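Local coordinates for beta-hexosaminidase Amuc_2018 (Akkermansia muciniphila, PDB 6JEB), which hydrolyses terminal N-acetylhexosamine residues from beta-N-acetylhexosaminides such as N-glycans and chitobiose, at residues 349-354 against 393-398; 376-381 against 419-424; 203-208 against 221-226; 225-230 against 262-267. All coordinates share one frame; numbering follows the deposited sequence.

How the contacts relate
From the N terminus, contact 3 comes first, closing a short loop between 203-208 and 221-226 through a beta bridge and two zinc-binding cysteines. Contact 4 begins where contact 3 ends, sharing Val225 and Cys226, and reaches past helix 230-246 and strand 251-253 to helix 262-266; the cysteines of both bind one zinc ion. Further along, contacts 1 and 2 cross: 376-381 lies between the two segments of contact 1, and 393-398 between those of contact 2. They touch where Leu378 packs on Val395 and Cys351, tying strand 392-399 to the connection before it and the helix 417-426 after it. The zinc pair lies far away, with centres about 38 and 40 Å from that of contact 2.

Contact 1: residues 349-354 against 393-398; sequences EYCYLD and RGVHAP. With ACM (acetamide), chain C.
At the substrate-binding end of the TIM barrel, Cys351 and the substrate-binding residues Tyr352, Leu353 and Asp354, in the loop after strand 342-345, lie alongside Ala397 and Pro398 near the end of the neighbouring strand 392-399. Residues 351-354 and 395-398 run almost the same way, 9° apart end to end. Cys351 faces the strand, its CB 3.5 Å from His396 O; with SG anti to the carbonyl carbon (chi1 -58°), the sulfur reaches Val395 CG2 at 4.2 Å. Tyr352 does two things. Its ring crosses Pro398 obliquely, CE1 lying 3.6 Å from Pro398 CG, while its hydroxyl donates to the acetamide oxygen, Tyr352 OH to ACM O being 2.7 Å, with that oxygen in the ring plane at the phenol edge. Asp257 also hydrogen-bonds the acetamide, an arrangement consistent with the pocket that positions the substrate's 2-acetamido group in the substrate-assisted mechanism of family 20. Trp400, another substrate-binding residue, meets the Tyr352 ring. Leu353 brings CD1 to 3.8 Å from Ala397 CB. Its backbone forms the direct hydrogen bond between loop and strand: Leu353 N donates to Pro398 O at 3.0 Å, nearly in line with the carbonyl bond (C=O...N angle 166°).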
loop_
_atom_site.group_PDB
_atom_site.type_symbol
_atom_site.label_atom_id
_atom_site.label_comp_id
_atom_site.label_asym_id
_atom_site.label_seq_id
_atom_site.Cartn_x
_atom_site.Cartn_y
_atom_site.Cartn_z
ATOM N N GLU A 349 -12.542 -3.410 -6.150
ATOM C CA GLU A 349 -12.888 -3.927 -7.471
ATOM C C GLU A 349 -11.675 -4.001 -8.392
ATOM O O GLU A 349 -11.685 -4.778 -9.355
ATOM C CB GLU A 349 -13.980 -3.049 -8.099
ATOM C CG GLU A 349 -14.537 -3.529 -9.439
ATOM C CD GLU A 349 -15.770 -2.749 -9.888
ATOM O OE1 GLU A 349 -16.515 -2.269 -9.009
ATOM O OE2 GLU A 349 -16.001 -2.619 -11.114
ATOM N N TYR A 350 -10.631 -3.213 -8.114
ATOM C CA TYR A 350 -9.474 -3.099 -8.995
ATOM C C TYR A 350 -8.150 -3.318 -8.278
ATOM O O TYR A 350 -7.158 -3.708 -8.910
ATOM C CB TYR A 350 -9.410 -1.690 -9.599
ATOM C CG TYR A 350 -10.588 -1.316 -10.455
ATOM C CD1 TYR A 350 -11.706 -0.706 -9.902
ATOM C CD2 TYR A 350 -10.583 -1.564 -11.823
ATOM C CE1 TYR A 350 -12.790 -0.359 -10.679
ATOM C CE2 TYR A 350 -11.666 -1.213 -12.616
ATOM C CZ TYR A 350 -12.765 -0.612 -12.036
ATOM O OH TYR A 350 -13.846 -0.266 -12.812
ATOM N N CYS A 351 -8.108 -3.036 -6.972
ATOM C CA CYS A 351 -6.845 -2.820 -6.274
ATOM C C CYS A 351 -6.551 -3.839 -5.195
ATOM O O CYS A 351 -5.453 -3.801 -4.621
ATOM C CB CYS A 351 -6.829 -1.436 -5.608
ATOM S SG CYS A 351 -7.062 -0.066 -6.744
ATOM N N TYR A 352 -7.493 -4.726 -4.883
ATOM C CA TYR A 352 -7.302 -5.716 -3.828
ATOM C C TYR A 352 -6.602 -6.916 -4.455
ATOM O O TYR A 352 -7.239 -7.780 -5.065
ATOM C CB TYR A 352 -8.638 -6.053 -3.166
ATOM C CG TYR A 352 -8.916 -5.164 -1.972
ATOM C CD1 TYR A 352 -8.549 -3.815 -1.986
ATOM C CD2 TYR A 352 -9.534 -5.665 -0.826
ATOM C CE1 TYR A 352 -8.783 -2.992 -0.892
ATOM C CE2 TYR A 352 -9.775 -4.850 0.272
ATOM C CZ TYR A 352 -9.388 -3.516 0.235
ATOM O OH TYR A 352 -9.600 -2.713 1.331
ATOM N N LEU A 353 -5.276 -6.965 -4.312
ATOM C CA LEU A 353 -4.491 -7.966 -5.019
ATOM C C LEU A 353 -4.439 -9.301 -4.288
ATOM O O LEU A 353 -3.798 -10.238 -4.785
ATOM C CB LEU A 353 -3.091 -7.432 -5.341
ATOM C CG LEU A 353 -3.119 -6.115 -6.131
ATOM C CD1 LEU A 353 -1.718 -5.694 -6.563
ATOM C CD2 LEU A 353 -4.076 -6.192 -7.344
ATOM N N ASP A 354 -5.103 -9.417 -3.137
ATOM C CA ASP A 354 -5.313 -10.736 -2.560
ATOM C C ASP A 354 -6.320 -11.556 -3.362
ATOM O O ASP A 354 -6.322 -12.786 -3.250
ATOM C CB ASP A 354 -5.723 -10.628 -1.081
ATOM C CG ASP A 354 -6.930 -9.716 -0.852
ATOM O OD1 ASP A 354 -7.040 -8.662 -1.517
ATOM O OD2 ASP A 354 -7.765 -10.047 0.024
ATOM N N ARG A 393 -5.468 11.883 -4.366
ATOM C CA ARG A 393 -4.017 11.949 -4.299
ATOM C C ARG A 393 -3.334 10.835 -5.074
ATOM O O ARG A 393 -2.140 10.960 -5.377
ATOM C CB ARG A 393 -3.546 11.891 -2.842
ATOM C CG ARG A 393 -4.095 13.014 -1.968
ATOM C CD ARG A 393 -3.657 12.842 -0.521
ATOM N NE ARG A 393 -2.206 12.909 -0.367
ATOM C CZ ARG A 393 -1.569 12.746 0.789
ATOM N NH1 ARG A 393 -2.258 12.509 1.898
ATOM N NH2 ARG A 393 -0.244 12.823 0.840
ATOM N N GLY A 394 -4.038 9.758 -5.392
ATOM C CA GLY A 394 -3.424 8.695 -6.162
ATOM C C GLY A 394 -4.101 7.355 -5.911
ATOM O O GLY A 394 -5.297 7.288 -5.627
ATOM N N VAL A 395 -3.305 6.301 -6.038
ATOM C CA VAL A 395 -3.802 4.934 -6.099
ATOM C C VAL A 395 -2.988 4.081 -5.141
ATOM O O VAL A 395 -1.835 4.395 -4.833
ATOM C CB VAL A 395 -3.717 4.391 -7.546
ATOM C CG1 VAL A 395 -2.261 4.152 -7.959
ATOM C CG2 VAL A 395 -4.561 3.144 -7.715
ATOM N N HIS A 396 -3.592 2.991 -4.671
ATOM C CA HIS A 396 -2.988 2.198 -3.605
ATOM C C HIS A 396 -3.552 0.788 -3.687
ATOM O O HIS A 396 -4.773 0.612 -3.671
ATOM C CB HIS A 396 -3.369 2.840 -2.268
ATOM C CG HIS A 396 -2.526 2.427 -1.100
ATOM N ND1 HIS A 396 -1.285 2.974 -0.848
ATOM C CD2 HIS A 396 -2.781 1.576 -0.074
ATOM C CE1 HIS A 396 -0.801 2.462 0.271
ATOM N NE2 HIS A 396 -1.689 1.609 0.761
ATOM N N ALA A 397 -2.679 -0.212 -3.763
ATOM C CA ALA A 397 -3.124 -1.600 -3.904
ATOM C C ALA A 397 -2.683 -2.438 -2.714
ATOM O O ALA A 397 -1.477 -2.708 -2.563
ATOM C CB ALA A 397 -2.582 -2.205 -5.199
ATOM N N PRO A 398 -3.604 -2.873 -1.857
ATOM C CA PRO A 398 -3.228 -3.766 -0.750
ATOM C C PRO A 398 -3.085 -5.209 -1.208
ATOM O O PRO A 398 -3.895 -5.725 -1.987
ATOM C CB PRO A 398 -4.410 -3.643 0.226
ATOM C CG PRO A 398 -5.243 -2.486 -0.274
ATOM C CD PRO A 398 -4.986 -2.382 -1.737
HETATM C C1 ACM C . -10.175 -3.524 4.547
HETATM O O ACM C . -10.283 -4.109 3.517
HETATM N N ACM C . -10.552 -4.194 5.750
HETATM C C2 ACM C . -9.668 -2.097 4.653
#

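Contact 2: residues 376-381 against 419-424; sequences YDLDPA and CAIAEA
Tyr376 and Glu423 supply the polar link, a very short hydrogen bond of 2.5 Å from Tyr376 OH to Glu423 OE2. Ring and carboxylate planes stand 75° apart, and the carboxylate carbon lies in the ring plane beyond its edge. Glu423 OE1 has partners of its own, a salt bridge to Lys440 and the backbone N of Glu9. A phenylalanine in place of Tyr376 would probably leave the buried OE2 without its hydroxyl mate. Apolar contacts follow the helix. Chi1 of -166° sets Tyr376 CG anti to the backbone N; the ring edge meets Ala420, CD1 to CB being 3.9 Å. Leu378 CD2 meets Ile421 CD1 at 4.2 Å and Ala424 CB at 4.4 Å. Backbone oxygens make van der Waals contacts as well: Ala424 CB approaches Leu378 O at 3.7 Å, and Pro380 CG rests 3.7 Å from Ala424 O. Phe437 stacks on the Tyr376 ring. The arrangement is outer-shell packing of a TIM barrel: the connection leading to strand 392-399 lies against helix 417-426, which follows that strand.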
loop_
_atom_site.group_PDB
_atom_site.type_symbol
_atom_site.label_atom_id
_atom_site.label_comp_id
_atom_site.label_asym_id
_atom_site.label_seq_id
_atom_site.Cartn_x
_atom_site.Cartn_y
_atom_site.Cartn_z
ATOM N N TYR A 376 -6.256 -3.100 -15.146
ATOM C CA TYR A 376 -5.825 -2.033 -16.041
ATOM C C TYR A 376 -6.962 -1.079 -16.404
ATOM O O TYR A 376 -6.699 0.066 -16.799
ATOM C CB TYR A 376 -5.145 -2.601 -17.302
ATOM C CG TYR A 376 -4.414 -1.496 -18.018
ATOM C CD1 TYR A 376 -3.154 -1.102 -17.594
ATOM C CD2 TYR A 376 -5.015 -0.787 -19.053
ATOM C CE1 TYR A 376 -2.500 -0.046 -18.183
ATOM C CE2 TYR A 376 -4.367 0.269 -19.656
ATOM C CZ TYR A 376 -3.106 0.637 -19.219
ATOM O OH TYR A 376 -2.459 1.697 -19.809
ATOM N N ASP A 377 -8.217 -1.510 -16.264
ATOM C CA ASP A 377 -9.317 -0.607 -16.567
ATOM C C ASP A 377 -9.458 0.522 -15.550
ATOM O O ASP A 377 -10.265 1.427 -15.775
ATOM C CB ASP A 377 -10.624 -1.393 -16.695
ATOM C CG ASP A 377 -11.675 -0.649 -17.495
ATOM O OD1 ASP A 377 -11.363 -0.192 -18.617
ATOM O OD2 ASP A 377 -12.814 -0.521 -17.005
ATOM N N LEU A 378 -8.688 0.505 -14.463
ATOM C CA LEU A 378 -8.826 1.516 -13.419
ATOM C C LEU A 378 -8.349 2.885 -13.899
ATOM O O LEU A 378 -7.191 3.046 -14.299
ATOM C CB LEU A 378 -8.028 1.109 -12.186
ATOM C CG LEU A 378 -8.018 2.155 -11.067
ATOM C CD1 LEU A 378 -9.426 2.354 -10.502
ATOM C CD2 LEU A 378 -7.041 1.744 -9.975
ATOM N N ASP A 379 -9.249 3.864 -13.845
ATOM C CA ASP A 379 -8.906 5.282 -13.834
ATOM C C ASP A 379 -9.207 5.746 -12.417
ATOM O O ASP A 379 -10.379 5.718 -12.009
ATOM C CB ASP A 379 -9.783 6.036 -14.838
ATOM C CG ASP A 379 -9.665 7.558 -14.724
ATOM O OD1 ASP A 379 -8.774 8.063 -14.006
ATOM O OD2 ASP A 379 -10.484 8.262 -15.365
ATOM N N PRO A 380 -8.202 6.133 -11.617
ATOM C CA PRO A 380 -8.484 6.506 -10.217
ATOM C C PRO A 380 -9.532 7.587 -10.070
ATOM O O PRO A 380 -10.222 7.630 -9.042
ATOM C CB PRO A 380 -7.114 6.963 -9.699
ATOM C CG PRO A 380 -6.140 6.185 -10.525
ATOM C CD PRO A 380 -6.755 6.165 -11.905
ATOM N N ALA A 381 -9.687 8.451 -11.076
ATOM C CA ALA A 381 -10.681 9.516 -11.052
ATOM C C ALA A 381 -12.034 9.080 -11.590
ATOM O O ALA A 381 -12.989 9.860 -11.511
ATOM C CB ALA A 381 -10.187 10.719 -11.859
ATOM N N CYS A 419 1.920 -3.980 -11.826
ATOM C CA CYS A 419 2.376 -3.221 -12.992
ATOM C C CYS A 419 1.253 -2.361 -13.554
ATOM O O CYS A 419 1.482 -1.217 -13.972
ATOM C CB CYS A 419 2.878 -4.171 -14.083
ATOM S SG CYS A 419 4.123 -5.357 -13.535
ATOM N N ALA A 420 0.035 -2.907 -13.588
ATOM C CA ALA A 420 -1.115 -2.148 -14.071
ATOM C C ALA A 420 -1.466 -1.025 -13.107
ATOM O O ALA A 420 -1.761 0.098 -13.535
ATOM C CB ALA A 420 -2.310 -3.081 -14.284
ATOM N N ILE A 421 -1.431 -1.308 -11.803
ATOM C CA ILE A 421 -1.643 -0.262 -10.805
ATOM C C ILE A 421 -0.610 0.847 -10.968
ATOM O O ILE A 421 -0.939 2.037 -10.869
ATOM C CB ILE A 421 -1.621 -0.859 -9.384
ATOM C CG1 ILE A 421 -2.765 -1.870 -9.195
ATOM C CG2 ILE A 421 -1.681 0.246 -8.325
ATOM C CD1 ILE A 421 -4.149 -1.251 -9.239
ATOM N N ALA A 422 0.657 0.477 -11.195
ATOM C CA ALA A 422 1.709 1.477 -11.375
ATOM C C ALA A 422 1.384 2.408 -12.535
ATOM O O ALA A 422 1.560 3.631 -12.435
ATOM C CB ALA A 422 3.060 0.789 -11.604
ATOM N N GLU A 423 0.903 1.843 -13.643
ATOM C CA GLU A 423 0.563 2.658 -14.803
ATOM C C GLU A 423 -0.689 3.497 -14.545
ATOM O O GLU A 423 -0.774 4.646 -14.991
ATOM C CB GLU A 423 0.434 1.772 -16.050
ATOM C CG GLU A 423 0.127 2.547 -17.326
ATOM C CD GLU A 423 0.745 1.936 -18.581
ATOM O OE1 GLU A 423 1.956 1.622 -18.565
ATOM O OE2 GLU A 423 0.021 1.774 -19.590
ATOM N N ALA A 424 -1.654 2.960 -13.791
ATOM C CA ALA A 424 -2.836 3.746 -13.439
ATOM C C ALA A 424 -2.476 4.947 -12.567
ATOM O O ALA A 424 -3.093 6.015 -12.683
ATOM C CB ALA A 424 -3.861 2.858 -12.731
#

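Contact 3: residues 203-208 against 221-226; sequences EFFCFP and SKELVC. With ZN (zinc ion), chain B.
Phe205 lies across Leu224 and Val225, where a single beta bridge pairs Phe205 with Val225. Its CB and CG each pass 4.0 Å from Leu224 O. CD2 comes closer to the same oxygen, 3.3 Å, and also touches Glu223 CB, while CE2 lies 3.7 Å from Val225 N. At the tip, CZ meets Val225 CG1; this methyl sits over one face of the ring, 4.1 Å from the centroid and 26° off the normal, a CH-pi contact. Glu223 O lies near the ring plane, at the edge. The bridge is held by a nearly straight hydrogen bond from Cys226 N to Phe204 O, 2.9 Å with an angle of 171°. Beyond it, Cys206 and Cys226 bring their thiolates together on the zinc ion. Each SG is bound to zinc at 2.3 Å; chi1 of -179° places Cys226 SG anti to the backbone N, where it binds the metal beside Cys206 SG. Cys267 and Cys270 complete this four-cysteine site. Glu223 OE1 accepts from a water that in turn accepts from Phe207 N, and Glu223 OE2 forms a salt bridge with Lys209. Around this zinc-bound loop, helix 195-200 packs Leu197 on Phe205 and Val225 and stacks His198 on the Phe205 ring, helix 230-246 touches Phe204, and helix 262-266 sets Trp264 against Cys206 and Leu224.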
loop_
_atom_site.group_PDB
_atom_site.type_symbol
_atom_site.label_atom_id
_atom_site.label_comp_id
_atom_site.label_asym_id
_atom_site.label_seq_id
_atom_site.Cartn_x
_atom_site.Cartn_y
_atom_site.Cartn_z
ATOM N N GLU A 203 -7.155 -5.831 29.146
ATOM C CA GLU A 203 -7.547 -4.661 29.921
ATOM C C GLU A 203 -7.745 -3.411 29.068
ATOM O O GLU A 203 -8.283 -2.423 29.580
ATOM C CB GLU A 203 -6.516 -4.388 31.025
ATOM C CG GLU A 203 -5.095 -4.082 30.520
ATOM C CD GLU A 203 -4.168 -5.288 30.551
ATOM O OE1 GLU A 203 -4.623 -6.401 30.214
ATOM O OE2 GLU A 203 -2.980 -5.129 30.923
ATOM N N PHE A 204 -7.332 -3.416 27.797
ATOM C CA PHE A 204 -7.561 -2.263 26.928
ATOM C C PHE A 204 -8.964 -2.237 26.331
ATOM O O PHE A 204 -9.288 -1.290 25.608
ATOM C CB PHE A 204 -6.564 -2.239 25.759
ATOM C CG PHE A 204 -5.119 -2.046 26.155
ATOM C CD1 PHE A 204 -4.744 -1.734 27.458
ATOM C CD2 PHE A 204 -4.124 -2.166 25.187
ATOM C CE1 PHE A 204 -3.382 -1.557 27.790
ATOM C CE2 PHE A 204 -2.771 -1.994 25.500
ATOM C CZ PHE A 204 -2.399 -1.691 26.805
ATOM N N PHE A 205 -9.800 -3.234 26.614
ATOM C CA PHE A 205 -11.048 -3.443 25.894
ATOM C C PHE A 205 -12.247 -3.310 26.825
ATOM O O PHE A 205 -12.140 -3.488 28.041
ATOM C CB PHE A 205 -11.030 -4.805 25.185
ATOM C CG PHE A 205 -10.003 -4.869 24.092
ATOM C CD1 PHE A 205 -8.655 -5.032 24.399
ATOM C CD2 PHE A 205 -10.373 -4.686 22.772
ATOM C CE1 PHE A 205 -7.693 -5.030 23.390
ATOM C CE2 PHE A 205 -9.427 -4.695 21.756
ATOM C CZ PHE A 205 -8.082 -4.871 22.059
ATOM N N CYS A 206 -13.403 -2.993 26.227
ATOM C CA CYS A 206 -14.624 -2.795 27.007
ATOM C C CYS A 206 -14.991 -4.045 27.797
ATOM O O CYS A 206 -15.462 -3.954 28.941
ATOM C CB CYS A 206 -15.783 -2.424 26.081
ATOM S SG CYS A 206 -15.513 -0.960 25.056
ATOM N N PHE A 207 -14.807 -5.219 27.194
ATOM C CA PHE A 207 -15.183 -6.498 27.793
ATOM C C PHE A 207 -13.947 -7.389 27.791
ATOM O O PHE A 207 -13.771 -8.236 26.902
ATOM C CB PHE A 207 -16.377 -7.119 27.066
ATOM C CG PHE A 207 -17.636 -6.303 27.188
ATOM C CD1 PHE A 207 -18.468 -6.456 28.293
ATOM C CD2 PHE A 207 -17.973 -5.361 26.226
ATOM C CE1 PHE A 207 -19.614 -5.697 28.432
ATOM C CE2 PHE A 207 -19.129 -4.598 26.351
ATOM C CZ PHE A 207 -19.951 -4.771 27.458
ATOM N N PRO A 208 -13.070 -7.225 28.779
ATOM C CA PRO A 208 -11.820 -7.995 28.794
ATOM C C PRO A 208 -12.082 -9.491 28.894
ATOM O O PRO A 208 -12.884 -9.957 29.714
ATOM C CB PRO A 208 -11.087 -7.461 30.032
ATOM C CG PRO A 208 -11.679 -6.109 30.264
ATOM C CD PRO A 208 -13.129 -6.243 29.873
ATOM N N SER A 221 -13.890 -9.388 13.890
ATOM C CA SER A 221 -13.868 -9.287 15.341
ATOM C C SER A 221 -14.623 -8.036 15.774
ATOM O O SER A 221 -14.485 -6.974 15.158
ATOM C CB SER A 221 -12.424 -9.194 15.833
ATOM O OG SER A 221 -12.393 -8.856 17.211
ATOM N N LYS A 222 -15.431 -8.169 16.827
ATOM C CA LYS A 222 -16.159 -7.039 17.394
ATOM C C LYS A 222 -15.389 -6.332 18.501
ATOM O O LYS A 222 -15.913 -5.375 19.085
ATOM C CB LYS A 222 -17.516 -7.498 17.947
ATOM C CG LYS A 222 -18.439 -8.135 16.920
ATOM C CD LYS A 222 -19.723 -8.633 17.575
ATOM C CE LYS A 222 -20.676 -9.226 16.548
ATOM N NZ LYS A 222 -21.929 -9.748 17.172
ATOM N N GLU A 223 -14.165 -6.768 18.804
ATOM C CA GLU A 223 -13.417 -6.253 19.950
ATOM C C GLU A 223 -12.821 -4.886 19.625
ATOM O O GLU A 223 -11.873 -4.783 18.841
ATOM C CB GLU A 223 -12.319 -7.242 20.330
ATOM C CG GLU A 223 -12.840 -8.571 20.831
ATOM C CD GLU A 223 -13.598 -8.436 22.137
ATOM O OE1 GLU A 223 -13.326 -7.475 22.889
ATOM O OE2 GLU A 223 -14.462 -9.292 22.417
ATOM N N LEU A 224 -13.349 -3.834 20.245
ATOM C CA LEU A 224 -12.817 -2.489 20.084
ATOM C C LEU A 224 -12.114 -2.061 21.367
ATOM O O LEU A 224 -12.602 -2.331 22.472
ATOM C CB LEU A 224 -13.939 -1.484 19.779
ATOM C CG LEU A 224 -14.880 -1.788 18.608
ATOM C CD1 LEU A 224 -15.749 -0.583 18.298
ATOM C CD2 LEU A 224 -14.111 -2.208 17.362
ATOM N N VAL A 225 -10.972 -1.379 21.226
ATOM C CA VAL A 225 -10.369 -0.762 22.403
ATOM C C VAL A 225 -11.376 0.206 23.030
ATOM O O VAL A 225 -12.207 0.816 22.342
ATOM C CB VAL A 225 -9.035 -0.060 22.096
ATOM C CG1 VAL A 225 -7.951 -1.086 21.772
ATOM C CG2 VAL A 225 -9.202 0.964 20.958
ATOM N N CYS A 226 -11.322 0.325 24.357
ATOM C CA CYS A 226 -12.271 1.165 25.075
ATOM C C CYS A 226 -11.690 2.565 25.230
ATOM O O CYS A 226 -10.684 2.729 25.934
ATOM C CB CYS A 226 -12.578 0.573 26.441
ATOM S SG CYS A 226 -13.777 1.589 27.354
HETATM ZN ZN ZN B . -15.831 0.858 26.502
HETATM O O HOH W 1 -14.459 -5.581 24.377
#

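Contact 4: residues 225-230 against 262-267; sequences VCPQKP and ELWEKC. With ZN (zinc ion), chain B.
Val225 and the type I turn that follows it, from Cys226 to Lys229, lie against Trp264 of the short helix 262-266, the CA atoms of Cys226 and Trp264 being 7.3 Å apart. The indole donates from NE1 to Val225 O at 2.9 Å. The oxygen lies only 6° out of the indole plane, while the donor is tilted 30° from the carbonyl plane. Pro227 crosses the same ring system: its CG sits 3.4 Å above the indole plane, offset toward the rim and 3.6 Å from Trp264 CZ2, and its CD is 3.5 Å from Trp264 NE1. An alanine in place of Trp264 would probably leave Val225 O without its indole donor and open a gap beside the Pro227 ring. Both segments also feed the four-cysteine zinc site, whose Cys267 and Cys270 form a CxxC pair. Cys267 binds the ion through SG at 2.3 Å, 4.0 Å from Cys226 SG. It leaves helix 262-266 and stands at the N-cap of helix 268-277, where its side chain caps a backbone N. Cys226 SG accepts in addition from Gln228 N at 3.5 Å, a backbone N-H that would help to stabilise the thiolate. On the helix, Lys266 NZ forms a salt bridge with Glu262 OE2, while Glu262 OE1 pairs with Lys222.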
loop_
_atom_site.group_PDB
_atom_site.type_symbol
_atom_site.label_atom_id
_atom_site.label_comp_id
_atom_site.label_asym_id
_atom_site.label_seq_id
_atom_site.Cartn_x
_atom_site.Cartn_y
_atom_site.Cartn_z
ATOM N N VAL A 225 -10.972 -1.379 21.226
ATOM C CA VAL A 225 -10.369 -0.762 22.403
ATOM C C VAL A 225 -11.376 0.206 23.030
ATOM O O VAL A 225 -12.207 0.816 22.342
ATOM C CB VAL A 225 -9.035 -0.060 22.096
ATOM C CG1 VAL A 225 -7.951 -1.086 21.772
ATOM C CG2 VAL A 225 -9.202 0.964 20.958
ATOM N N CYS A 226 -11.322 0.325 24.357
ATOM C CA CYS A 226 -12.271 1.165 25.075
ATOM C C CYS A 226 -11.690 2.565 25.230
ATOM O O CYS A 226 -10.684 2.729 25.934
ATOM C CB CYS A 226 -12.578 0.573 26.441
ATOM S SG CYS A 226 -13.777 1.589 27.354
ATOM N N PRO A 227 -12.277 3.597 24.615
ATOM C CA PRO A 227 -11.706 4.949 24.741
ATOM C C PRO A 227 -11.736 5.502 26.154
ATOM O O PRO A 227 -11.102 6.536 26.400
ATOM C CB PRO A 227 -12.582 5.798 23.805
ATOM C CG PRO A 227 -13.218 4.816 22.868
ATOM C CD PRO A 227 -13.422 3.565 23.691
ATOM N N GLN A 228 -12.455 4.868 27.081
ATOM C CA GLN A 228 -12.537 5.405 28.435
ATOM C C GLN A 228 -11.373 4.987 29.314
ATOM O O GLN A 228 -11.259 5.481 30.442
ATOM C CB GLN A 228 -13.842 4.971 29.109
ATOM C CG GLN A 228 -15.069 4.995 28.195
ATOM C CD GLN A 228 -15.119 6.207 27.272
ATOM O OE1 GLN A 228 -14.694 7.313 27.628
ATOM N NE2 GLN A 228 -15.653 6.003 26.080
ATOM N N LYS A 229 -10.500 4.112 28.836
ATOM C CA LYS A 229 -9.470 3.540 29.689
ATOM C C LYS A 229 -8.164 4.298 29.523
ATOM O O LYS A 229 -7.652 4.396 28.394
ATOM C CB LYS A 229 -9.282 2.067 29.356
ATOM C CG LYS A 229 -10.574 1.283 29.539
ATOM C CD LYS A 229 -10.307 -0.134 29.982
ATOM C CE LYS A 229 -11.596 -0.874 30.256
ATOM N NZ LYS A 229 -11.355 -2.331 30.488
ATOM N N PRO A 230 -7.599 4.852 30.599
ATOM C CA PRO A 230 -6.360 5.630 30.452
ATOM C C PRO A 230 -5.214 4.819 29.893
ATOM O O PRO A 230 -4.346 5.378 29.209
ATOM C CB PRO A 230 -6.069 6.113 31.880
ATOM C CG PRO A 230 -6.837 5.169 32.773
ATOM C CD PRO A 230 -8.074 4.805 31.995
ATOM N N GLU A 262 -21.129 -2.450 18.316
ATOM C CA GLU A 262 -21.980 -3.154 19.274
ATOM C C GLU A 262 -21.403 -3.139 20.689
ATOM O O GLU A 262 -22.124 -2.882 21.661
ATOM C CB GLU A 262 -22.181 -4.592 18.797
ATOM C CG GLU A 262 -22.880 -5.486 19.796
ATOM C CD GLU A 262 -22.892 -6.938 19.362
ATOM O OE1 GLU A 262 -22.752 -7.199 18.149
ATOM O OE2 GLU A 262 -23.032 -7.818 20.237
ATOM N N LEU A 263 -20.105 -3.428 20.832
ATOM C CA LEU A 263 -19.546 -3.520 22.180
ATOM C C LEU A 263 -19.368 -2.151 22.828
ATOM O O LEU A 263 -19.492 -2.038 24.054
ATOM C CB LEU A 263 -18.248 -4.335 22.196
ATOM C CG LEU A 263 -18.408 -5.809 21.806
ATOM C CD1 LEU A 263 -17.118 -6.596 22.061
ATOM C CD2 LEU A 263 -19.584 -6.449 22.540
ATOM N N TRP A 264 -19.071 -1.108 22.039
ATOM C CA TRP A 264 -19.104 0.249 22.580
ATOM C C TRP A 264 -20.499 0.603 23.081
ATOM O O TRP A 264 -20.649 1.230 24.139
ATOM C CB TRP A 264 -18.676 1.261 21.520
ATOM C CG TRP A 264 -17.196 1.421 21.359
ATOM C CD1 TRP A 264 -16.203 0.732 22.019
ATOM C CD2 TRP A 264 -16.532 2.354 20.499
ATOM N NE1 TRP A 264 -14.968 1.174 21.599
ATOM C CE2 TRP A 264 -15.143 2.170 20.670
ATOM C CE3 TRP A 264 -16.979 3.329 19.597
ATOM C CZ2 TRP A 264 -14.196 2.926 19.975
ATOM C CZ3 TRP A 264 -16.041 4.078 18.905
ATOM C CH2 TRP A 264 -14.663 3.871 19.094
ATOM N N GLU A 265 -21.534 0.229 22.322
ATOM C CA GLU A 265 -22.898 0.526 22.752
ATOM C C GLU A 265 -23.194 -0.109 24.103
ATOM O O GLU A 265 -23.828 0.517 24.961
ATOM C CB GLU A 265 -23.912 0.051 21.706
ATOM C CG GLU A 265 -25.329 0.591 21.931
ATOM C CD GLU A 265 -26.080 -0.141 23.033
ATOM O OE1 GLU A 265 -25.881 -1.366 23.177
ATOM O OE2 GLU A 265 -26.858 0.513 23.762
ATOM N N LYS A 266 -22.726 -1.345 24.314
ATOM C CA LYS A 266 -23.030 -2.099 25.525
ATOM C C LYS A 266 -22.097 -1.794 26.684
ATOM O O LYS A 266 -22.463 -2.056 27.837
ATOM C CB LYS A 266 -22.944 -3.602 25.242
ATOM C CG LYS A 266 -24.037 -4.118 24.338
ATOM C CD LYS A 266 -23.870 -5.593 24.050
ATOM C CE LYS A 266 -24.988 -6.083 23.137
ATOM N NZ LYS A 266 -24.840 -7.522 22.786
ATOM N N CYS A 267 -20.913 -1.258 26.409
ATOM C CA CYS A 267 -19.901 -1.067 27.442
ATOM C C CYS A 267 -20.416 -0.155 28.554
ATOM O O CYS A 267 -20.888 0.955 28.272
ATOM C CB CYS A 267 -18.653 -0.451 26.817
ATOM S SG CYS A 267 -17.395 0.028 28.031
HETATM ZN ZN ZN B . -15.831 0.858 26.502
#